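Local coordinates for protein ulvan Lyase-PL25 (Pseudoalteromonas sp. PLSV, PDB 5UAM) that degrades ulvan, the main cell-wall polysaccharide of green seaweeds, as a family PL25 polysaccharide lyase with a beta-propeller fold, at residues Leu130-His135 against His181-Ser186; Lys95-Gly100 against Gly117-Gln122; Ala123-Asn128 against Ile158-Thr163. All blocks are in the same frame, centred on the assembly; numbering follows the deposited sequence.

Interaction 1: Leu130-His135 against His181-Ser186; sequences LGNTHH and HGAHRS. With ZN (zinc ion), chain D; PO4 (phosphate ion), chain E.
N132 holds the turn of 181-186 through both of its carbonyl groups. Its backbone O accepts from A183 N at 3.0 Å, with an N-H...O angle of 158°. Its side-chain OD1 accepts from R185 N at 2.9 Å, and this donor lies above the amide plane, 45° out of it. A chi1 of 66° sets CG between the backbone N and the carbonyl carbon, a cramped position for so short a side chain; from there OD1 serves R185 N, while ND2 and H184 N share a water. The methyl of A183 is small enough to pack against OD1, at 3.3 Å from CB. Next to it, G131 CA lies 3.2 Å from S186 OG, and any side chain on G131 would collide with that hydroxyl. S186 OG is itself committed to A183 O (2.7 Å), tying the turn to itself, and takes a weak bond from N132 N. At the other end L130 lays CB over a face of the H181 ring, 4.0 Å from its centroid, a CH-pi contact suited to an aliphatic side chain.

Further out, the guanidinium of R185 leads away to a salt bridge with D244. H184 does its work elsewhere: ND1 binds the zinc ion at 2.1 Å, while NE2 donates to a phosphate oxygen at the ring's edge. H240, C242 and H254 complete the metal site. The contact thus joins two loops of a beta-propeller, one a turn between neighbouring antiparallel strands that carries a ligand of the zinc site, whose role is probably structural.

Interaction 2: Lys95-Gly100 against Gly117-Gln122; sequences KFDNHG and GGHGGQ. With PO4 (phosphate ion), chain E.
G100 and G117 bring the two backbones together, their CA atoms 3.8 Å apart and G117 N bonded to G100 O at 2.9 Å; a CB on G100 would run into G117 CA, and the backbone angles of G117 themselves call for glycine. Beside this close approach the imidazoles of H99 and H119 stack face to face, with planes 11° apart and centroids separated by 3.5 Å. CE1 of H119 stands over the centre of the H99 ring, and CG of H99 over that of H119. The CB of H99 extends the overlap as a CH-pi contact on the same ring.

D97 fixes the rotation of both rings. Its OD2 receives H119 ND1 at 2.7 Å in a nearly straight bond (170°), using the syn lone pair and lying in the imidazole plane, although carboxylate and ring planes stand 83° apart. Its OD1 accepts from H99 N at 2.9 Å, forming an Asx turn, and H99 ND1 donates to the backbone O of D97 at 3.0 Å. Aspartate suits the place because its carboxylate, on a short side chain, can serve its own turn and the facing loop together. OD2 has a further partner in H135 NE2.

With both ND1 atoms engaged in this way, the two NE2 atoms face the same phosphate ion: H99 NE2 donates to O3 and H119 NE2 to O4 at 2.6 Å. R180 and Y222 also hold this ion. H99 is probably the proton donor of the lyase and H119 a substrate ligand, and Y164, the probable proton acceptor, lies near H99. The chemistry implies a second-shell carboxylate orienting two histidines toward a site that accepts anions, consistent with the binding of an acidic, sulfated polysaccharide.

Interaction 3: Ala123-Asn128 against Ile158-Thr163; sequences ASNGKN and ITPFGT
N128 ND2, on the side chain that lies over F161, is gripped by two backbone oxygens, donating to H181 O and to N132 O. With OD1 taking L130 N as well, both polar atoms of the amide are bonded and its rotation is fixed, leaving its face for the aromatic ring. Amide and ring planes are only 4° apart. The CB of N128 stands over the ring centre, 3.6 Å from the centroid, while ND2 reaches back to F161 CB. CG of N128 is anti to the backbone N (chi1 179°), which starts the amide along this face.

Across the opposite face, P160 CG lies 4.2 Å above the plane, displaced toward the rim. P160 CG also meets N125 CB at 3.7 Å, and F161 CZ ends 3.5 Å from G126 O. An ST turn, F161 N to T159 OG1, holds the backbone that presents the ring. An alanine in place of F161 would probably open a gap between N128 and P160 and leave the flat face of the asparagine amide without its stacking partner.

The phenylalanine thus joins the long loop between strands 112-116 and 139-143 to the link leading from edge strand 152-154 into strand 165-169 of the next sheet.

How the interactions relate
One long loop, between strands 112-116 and 139-143, supplies a segment to each of the three contacts. Interaction 2 is buried and lines the probable active site with two stacked histidines, both bonded to one aspartate. Interaction 1, partly buried, is mostly backbone and amide bonding, and shares the phosphate with interaction 2. Interaction 3 lies farthest from the chain's centre, has the most exposed residues of the three, and relies on an amide-on-ring stack and aliphatic packing, without a hydrogen bond between its segments. Direct bonds join them: H134 N to G121 O between interactions 1 and 2, G120 N to G162 O between 2 and 3, and T163 OG1 with G182 O between 1 and 3.

Interaction 1: Leu130-His135 against His181-Ser186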
loop_
_atom_site.group_PDB
_atom_site.type_symbol
_atom_site.label_atom_id
_atom_site.label_comp_id
_atom_site.label_asym_id
_atom_site.label_seq_id
_atom_site.Cartn_x
_atom_site.Cartn_y
_atom_site.Cartn_z
ATOM N N LEU A 130 16.349 12.829 8.587
ATOM C CA LEU A 130 16.475 11.883 7.493
ATOM C C LEU A 130 15.651 12.274 6.285
ATOM O O LEU A 130 15.539 11.479 5.340
ATOM C CB LEU A 130 16.123 10.473 7.957
ATOM C CG LEU A 130 17.080 9.865 8.977
ATOM C CD1 LEU A 130 16.530 8.539 9.440
ATOM C CD2 LEU A 130 18.468 9.670 8.394
ATOM N N GLY A 131 15.135 13.493 6.256
ATOM C CA GLY A 131 14.364 13.903 5.105
ATOM C C GLY A 131 13.826 15.301 5.275
ATOM O O GLY A 131 14.194 16.031 6.199
ATOM N N ASN A 132 12.953 15.663 4.336
ATOM C CA ASN A 132 12.197 16.907 4.400
ATOM C C ASN A 132 10.797 16.612 4.938
ATOM O O ASN A 132 10.471 15.487 5.324
ATOM C CB ASN A 132 12.217 17.624 3.038
ATOM C CG ASN A 132 11.478 16.866 1.933
ATOM O OD1 ASN A 132 11.279 15.670 2.003
ATOM N ND2 ASN A 132 11.063 17.598 0.903
ATOM N N THR A 133 9.967 17.650 5.009
ATOM C CA THR A 133 8.646 17.543 5.618
ATOM C C THR A 133 7.589 18.089 4.667
ATOM O O THR A 133 7.890 18.656 3.612
ATOM C CB THR A 133 8.591 18.307 6.948
ATOM O OG1 THR A 133 8.744 19.709 6.715
ATOM C CG2 THR A 133 9.692 17.838 7.887
ATOM N N HIS A 134 6.333 17.916 5.066
ATOM C CA HIS A 134 5.206 18.458 4.314
ATOM C C HIS A 134 4.123 18.842 5.312
ATOM O O HIS A 134 4.181 19.946 5.869
ATOM C CB HIS A 134 4.755 17.458 3.252
ATOM C CG HIS A 134 3.650 17.952 2.377
ATOM N ND1 HIS A 134 3.722 19.126 1.660
ATOM C CD2 HIS A 134 2.429 17.426 2.119
ATOM C CE1 HIS A 134 2.595 19.294 0.987
ATOM N NE2 HIS A 134 1.801 18.270 1.239
ATOM N N HIS A 135 3.171 17.958 5.607
ATOM C CA HIS A 135 2.260 18.215 6.722
ATOM C C HIS A 135 1.710 16.905 7.249
ATOM O O HIS A 135 1.727 15.885 6.567
ATOM C CB HIS A 135 1.125 19.182 6.380
ATOM C CG HIS A 135 0.372 18.837 5.141
ATOM N ND1 HIS A 135 0.109 19.773 4.161
ATOM C CD2 HIS A 135 -0.189 17.679 4.719
ATOM C CE1 HIS A 135 -0.589 19.206 3.192
ATOM N NE2 HIS A 135 -0.785 17.935 3.505
ATOM N N HIS A 181 10.619 8.435 5.602
ATOM C CA HIS A 181 10.883 9.261 6.787
ATOM C C HIS A 181 10.826 10.755 6.448
ATOM O O HIS A 181 11.791 11.512 6.586
ATOM C CB HIS A 181 12.223 8.860 7.402
ATOM C CG HIS A 181 12.463 9.328 8.808
ATOM N ND1 HIS A 181 12.631 10.655 9.140
ATOM C CD2 HIS A 181 12.702 8.631 9.948
ATOM C CE1 HIS A 181 12.914 10.758 10.429
ATOM N NE2 HIS A 181 12.941 9.543 10.947
ATOM N N GLY A 182 9.647 11.164 5.951
ATOM C CA GLY A 182 9.415 12.538 5.564
ATOM C C GLY A 182 8.678 12.634 4.248
ATOM O O GLY A 182 7.921 11.719 3.905
ATOM N N ALA A 183 8.904 13.733 3.531
ATOM C CA ALA A 183 8.342 13.928 2.199
ATOM C C ALA A 183 9.308 13.390 1.137
ATOM O O ALA A 183 10.057 12.457 1.418
ATOM C CB ALA A 183 7.976 15.400 2.020
ATOM N N HIS A 184 9.288 13.913 -0.098
ATOM C CA HIS A 184 10.026 13.249 -1.183
ATOM C C HIS A 184 11.492 13.047 -0.881
ATOM O O HIS A 184 12.078 12.016 -1.253
ATOM C CB HIS A 184 9.972 14.069 -2.450
ATOM C CG HIS A 184 8.669 13.981 -3.139
ATOM N ND1 HIS A 184 8.522 14.272 -4.476
ATOM C CD2 HIS A 184 7.448 13.643 -2.679
ATOM C CE1 HIS A 184 7.249 14.117 -4.806
ATOM N NE2 HIS A 184 6.582 13.729 -3.737
ATOM N N ARG A 185 12.139 14.054 -0.308
ATOM C CA ARG A 185 13.586 14.065 -0.244
ATOM C C ARG A 185 13.987 13.487 1.108
ATOM O O ARG A 185 14.541 14.154 1.982
ATOM C CB ARG A 185 14.117 15.465 -0.524
ATOM C CG ARG A 185 13.786 15.870 -1.958
ATOM C CD ARG A 185 14.339 17.223 -2.359
ATOM N NE ARG A 185 14.278 17.375 -3.806
ATOM C CZ ARG A 185 14.858 18.356 -4.480
ATOM N NH1 ARG A 185 15.556 19.294 -3.840
ATOM N NH2 ARG A 185 14.750 18.392 -5.797
ATOM N N SER A 186 13.693 12.191 1.239
ATOM C CA SER A 186 13.798 11.501 2.509
ATOM C C SER A 186 14.222 10.062 2.284
ATOM O O SER A 186 13.892 9.448 1.264
ATOM C CB SER A 186 12.446 11.456 3.235
ATOM O OG SER A 186 11.902 12.755 3.411
HETATM ZN ZN ZN D . 9.903 14.785 -5.922
HETATM P P PO4 E . 3.869 12.108 -2.373
HETATM O O1 PO4 E . 4.118 13.291 -3.287
HETATM O O2 PO4 E . 4.909 11.082 -2.564
HETATM O O3 PO4 E . 2.520 11.567 -2.785
HETATM O O4 PO4 E . 3.895 12.616 -0.936
HETATM O O HOH W 1 8.657 16.750 -0.856
#

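Interaction 2: Lys95-Gly100 against Gly117-Gln122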
loop_
_atom_site.group_PDB
_atom_site.type_symbol
_atom_site.label_atom_id
_atom_site.label_comp_id
_atom_site.label_asym_id
_atom_site.label_seq_id
_atom_site.Cartn_x
_atom_site.Cartn_y
_atom_site.Cartn_z
ATOM N N LYS A 95 -8.259 19.484 -0.936
ATOM C CA LYS A 95 -9.398 19.152 -0.085
ATOM C C LYS A 95 -9.112 17.913 0.754
ATOM O O LYS A 95 -9.326 17.916 1.974
ATOM C CB LYS A 95 -10.678 18.963 -0.896
ATOM C CG LYS A 95 -11.903 18.750 -0.015
ATOM C CD LYS A 95 -13.195 18.614 -0.821
ATOM C CE LYS A 95 -14.380 18.246 0.081
ATOM N NZ LYS A 95 -15.589 17.776 -0.683
ATOM N N PHE A 96 -8.642 16.835 0.118
ATOM C CA PHE A 96 -8.290 15.607 0.826
ATOM C C PHE A 96 -6.866 15.201 0.479
ATOM O O PHE A 96 -6.477 15.188 -0.693
ATOM C CB PHE A 96 -9.250 14.453 0.518
ATOM C CG PHE A 96 -10.629 14.665 1.083
ATOM C CD1 PHE A 96 -10.839 14.649 2.453
ATOM C CD2 PHE A 96 -11.703 14.924 0.253
ATOM C CE1 PHE A 96 -12.086 14.887 2.980
ATOM C CE2 PHE A 96 -12.959 15.149 0.786
ATOM C CZ PHE A 96 -13.147 15.124 2.144
ATOM N N ASP A 97 -6.094 14.873 1.510
ATOM C CA ASP A 97 -4.686 14.545 1.352
ATOM C C ASP A 97 -4.485 13.069 1.028
ATOM O O ASP A 97 -3.771 12.739 0.074
ATOM C CB ASP A 97 -3.924 14.931 2.623
ATOM C CG ASP A 97 -2.458 14.574 2.550
ATOM O OD1 ASP A 97 -2.139 13.372 2.521
ATOM O OD2 ASP A 97 -1.632 15.515 2.526
ATOM N N ASN A 98 -5.122 12.186 1.796
ATOM C CA ASN A 98 -5.213 10.746 1.581
ATOM C C ASN A 98 -3.981 9.972 2.004
ATOM O O ASN A 98 -4.045 8.739 2.055
ATOM C CB ASN A 98 -5.548 10.361 0.131
ATOM C CG ASN A 98 -6.797 11.004 -0.369
ATOM O OD1 ASN A 98 -7.833 10.974 0.301
ATOM N ND2 ASN A 98 -6.715 11.623 -1.529
ATOM N N HIS A 99 -2.869 10.614 2.331
ATOM C CA HIS A 99 -1.651 9.851 2.570
ATOM C C HIS A 99 -1.590 9.209 3.945
ATOM O O HIS A 99 -0.671 8.405 4.202
ATOM C CB HIS A 99 -0.433 10.733 2.390
ATOM C CG HIS A 99 -0.132 11.069 0.973
ATOM N ND1 HIS A 99 -0.956 11.862 0.201
ATOM C CD2 HIS A 99 0.903 10.713 0.178
ATOM C CE1 HIS A 99 -0.433 11.989 -1.006
ATOM N NE2 HIS A 99 0.703 11.312 -1.044
ATOM N N GLY A 100 -2.541 9.522 4.807
ATOM C CA GLY A 100 -2.591 8.981 6.141
ATOM C C GLY A 100 -3.717 8.002 6.374
ATOM O O GLY A 100 -4.050 7.717 7.526
ATOM N N GLY A 117 -2.326 8.918 9.493
ATOM C CA GLY A 117 -2.288 10.344 9.717
ATOM C C GLY A 117 -1.112 11.101 9.120
ATOM O O GLY A 117 -1.162 12.330 9.084
ATOM N N GLY A 118 -0.054 10.436 8.679
ATOM C CA GLY A 118 1.166 11.135 8.306
ATOM C C GLY A 118 1.267 11.469 6.828
ATOM O O GLY A 118 0.985 10.639 5.968
ATOM N N HIS A 119 1.730 12.690 6.546
ATOM C CA HIS A 119 2.235 13.024 5.223
ATOM C C HIS A 119 3.558 13.749 5.352
ATOM O O HIS A 119 3.820 14.763 4.695
ATOM C CB HIS A 119 1.224 13.784 4.377
ATOM C CG HIS A 119 1.552 13.799 2.918
ATOM N ND1 HIS A 119 0.749 14.436 1.998
ATOM C CD2 HIS A 119 2.559 13.229 2.211
ATOM C CE1 HIS A 119 1.261 14.283 0.787
ATOM N NE2 HIS A 119 2.352 13.546 0.887
ATOM N N GLY A 120 4.413 13.202 6.218
ATOM C CA GLY A 120 5.794 13.642 6.343
ATOM C C GLY A 120 6.085 14.576 7.501
ATOM O O GLY A 120 7.221 15.061 7.619
ATOM N N GLY A 121 5.110 14.852 8.355
ATOM C CA GLY A 121 5.319 15.778 9.451
ATOM C C GLY A 121 5.462 17.215 8.975
ATOM O O GLY A 121 5.267 17.545 7.805
ATOM N N GLN A 122 5.825 18.082 9.912
ATOM C CA GLN A 122 5.985 19.493 9.623
ATOM C C GLN A 122 6.974 20.076 10.625
ATOM O O GLN A 122 7.439 19.383 11.534
ATOM C CB GLN A 122 4.636 20.221 9.664
ATOM C CG GLN A 122 3.904 20.099 10.985
ATOM C CD GLN A 122 2.675 19.218 10.915
ATOM O OE1 GLN A 122 1.809 19.392 10.036
ATOM N NE2 GLN A 122 2.569 18.279 11.853
HETATM P P PO4 E . 3.869 12.108 -2.373
HETATM O O1 PO4 E . 4.118 13.291 -3.287
HETATM O O2 PO4 E . 4.909 11.082 -2.564
HETATM O O3 PO4 E . 2.520 11.567 -2.785
HETATM O O4 PO4 E . 3.895 12.616 -0.936
#

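Interaction 3: Ala123-Asn128 against Ile158-Thr163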
loop_
_atom_site.group_PDB
_atom_site.type_symbol
_atom_site.label_atom_id
_atom_site.label_comp_id
_atom_site.label_asym_id
_atom_site.label_seq_id
_atom_site.Cartn_x
_atom_site.Cartn_y
_atom_site.Cartn_z
ATOM N N ALA A 123 7.280 21.362 10.452
ATOM C CA ALA A 123 8.296 22.001 11.288
ATOM C C ALA A 123 7.960 21.937 12.774
ATOM O O ALA A 123 8.870 21.943 13.611
ATOM C CB ALA A 123 8.511 23.454 10.863
ATOM N N SER A 124 6.672 21.927 13.142
ATOM C CA SER A 124 6.327 21.938 14.555
ATOM C C SER A 124 6.767 20.671 15.261
ATOM O O SER A 124 6.902 20.681 16.491
ATOM C CB SER A 124 4.820 22.132 14.745
ATOM O OG SER A 124 4.096 21.049 14.206
ATOM N N ASN A 125 7.063 19.609 14.517
ATOM C CA ASN A 125 7.442 18.341 15.101
ATOM C C ASN A 125 8.928 18.248 15.401
ATOM O O ASN A 125 9.331 17.363 16.170
ATOM C CB ASN A 125 7.085 17.213 14.150
ATOM C CG ASN A 125 5.598 17.114 13.914
ATOM O OD1 ASN A 125 5.132 17.319 12.806
ATOM N ND2 ASN A 125 4.851 16.808 14.951
ATOM N N GLY A 126 9.739 19.123 14.835
ATOM C CA GLY A 126 11.170 19.056 14.985
ATOM C C GLY A 126 11.870 19.253 13.659
ATOM O O GLY A 126 11.250 19.531 12.628
ATOM N N LYS A 127 13.194 19.102 13.687
ATOM C CA LYS A 127 14.010 19.003 12.487
ATOM C C LYS A 127 14.095 17.529 12.109
ATOM O O LYS A 127 14.550 16.699 12.903
ATOM C CB LYS A 127 15.391 19.599 12.761
ATOM C CG LYS A 127 16.454 19.239 11.749
ATOM C CD LYS A 127 16.154 19.766 10.381
ATOM C CE LYS A 127 17.415 19.641 9.516
ATOM N NZ LYS A 127 17.114 19.756 8.078
ATOM N N ASN A 128 13.619 17.197 10.916
ATOM C CA ASN A 128 13.658 15.822 10.422
ATOM C C ASN A 128 15.087 15.494 9.994
ATOM O O ASN A 128 15.609 16.117 9.064
ATOM C CB ASN A 128 12.729 15.725 9.229
ATOM C CG ASN A 128 12.693 14.350 8.610
ATOM O OD1 ASN A 128 13.362 13.428 9.064
ATOM N ND2 ASN A 128 11.873 14.200 7.574
ATOM N N ILE A 158 6.124 6.523 17.311
ATOM C CA ILE A 158 6.926 6.415 16.100
ATOM C C ILE A 158 7.271 7.835 15.681
ATOM O O ILE A 158 6.678 8.802 16.161
ATOM C CB ILE A 158 6.170 5.687 14.979
ATOM C CG1 ILE A 158 4.827 6.374 14.664
ATOM C CG2 ILE A 158 5.919 4.230 15.408
ATOM C CD1 ILE A 158 4.061 5.763 13.534
ATOM N N THR A 159 8.255 7.977 14.797
ATOM C CA THR A 159 8.604 9.333 14.398
ATOM C C THR A 159 7.403 10.003 13.725
ATOM O O THR A 159 6.673 9.362 12.958
ATOM C CB THR A 159 9.825 9.390 13.477
ATOM O OG1 THR A 159 10.038 10.764 13.122
ATOM C CG2 THR A 159 9.650 8.549 12.194
ATOM N N PRO A 160 7.169 11.294 13.976
ATOM C CA PRO A 160 6.085 11.974 13.253
ATOM C C PRO A 160 6.379 12.164 11.783
ATOM O O PRO A 160 5.447 12.418 11.002
ATOM C CB PRO A 160 5.983 13.324 13.960
ATOM C CG PRO A 160 7.351 13.534 14.558
ATOM C CD PRO A 160 7.796 12.167 14.977
ATOM N N PHE A 161 7.644 12.062 11.382
ATOM C CA PHE A 161 8.055 12.303 9.996
ATOM C C PHE A 161 7.902 10.992 9.243
ATOM O O PHE A 161 8.856 10.232 9.036
ATOM C CB PHE A 161 9.505 12.775 9.947
ATOM C CG PHE A 161 9.764 13.976 10.770
ATOM C CD1 PHE A 161 9.170 15.178 10.452
ATOM C CD2 PHE A 161 10.585 13.912 11.887
ATOM C CE1 PHE A 161 9.382 16.296 11.223
ATOM C CE2 PHE A 161 10.798 15.019 12.662
ATOM C CZ PHE A 161 10.206 16.221 12.331
ATOM N N GLY A 162 6.682 10.718 8.818
ATOM C CA GLY A 162 6.384 9.473 8.134
ATOM C C GLY A 162 5.265 9.609 7.111
ATOM O O GLY A 162 4.315 10.373 7.301
ATOM N N THR A 163 5.405 8.887 6.007
ATOM C CA THR A 163 4.368 8.692 4.998
ATOM C C THR A 163 4.459 7.233 4.565
ATOM O O THR A 163 5.557 6.680 4.457
ATOM C CB THR A 163 4.598 9.537 3.697
ATOM O OG1 THR A 163 4.958 10.902 3.979
ATOM C CG2 THR A 163 3.342 9.561 2.835
#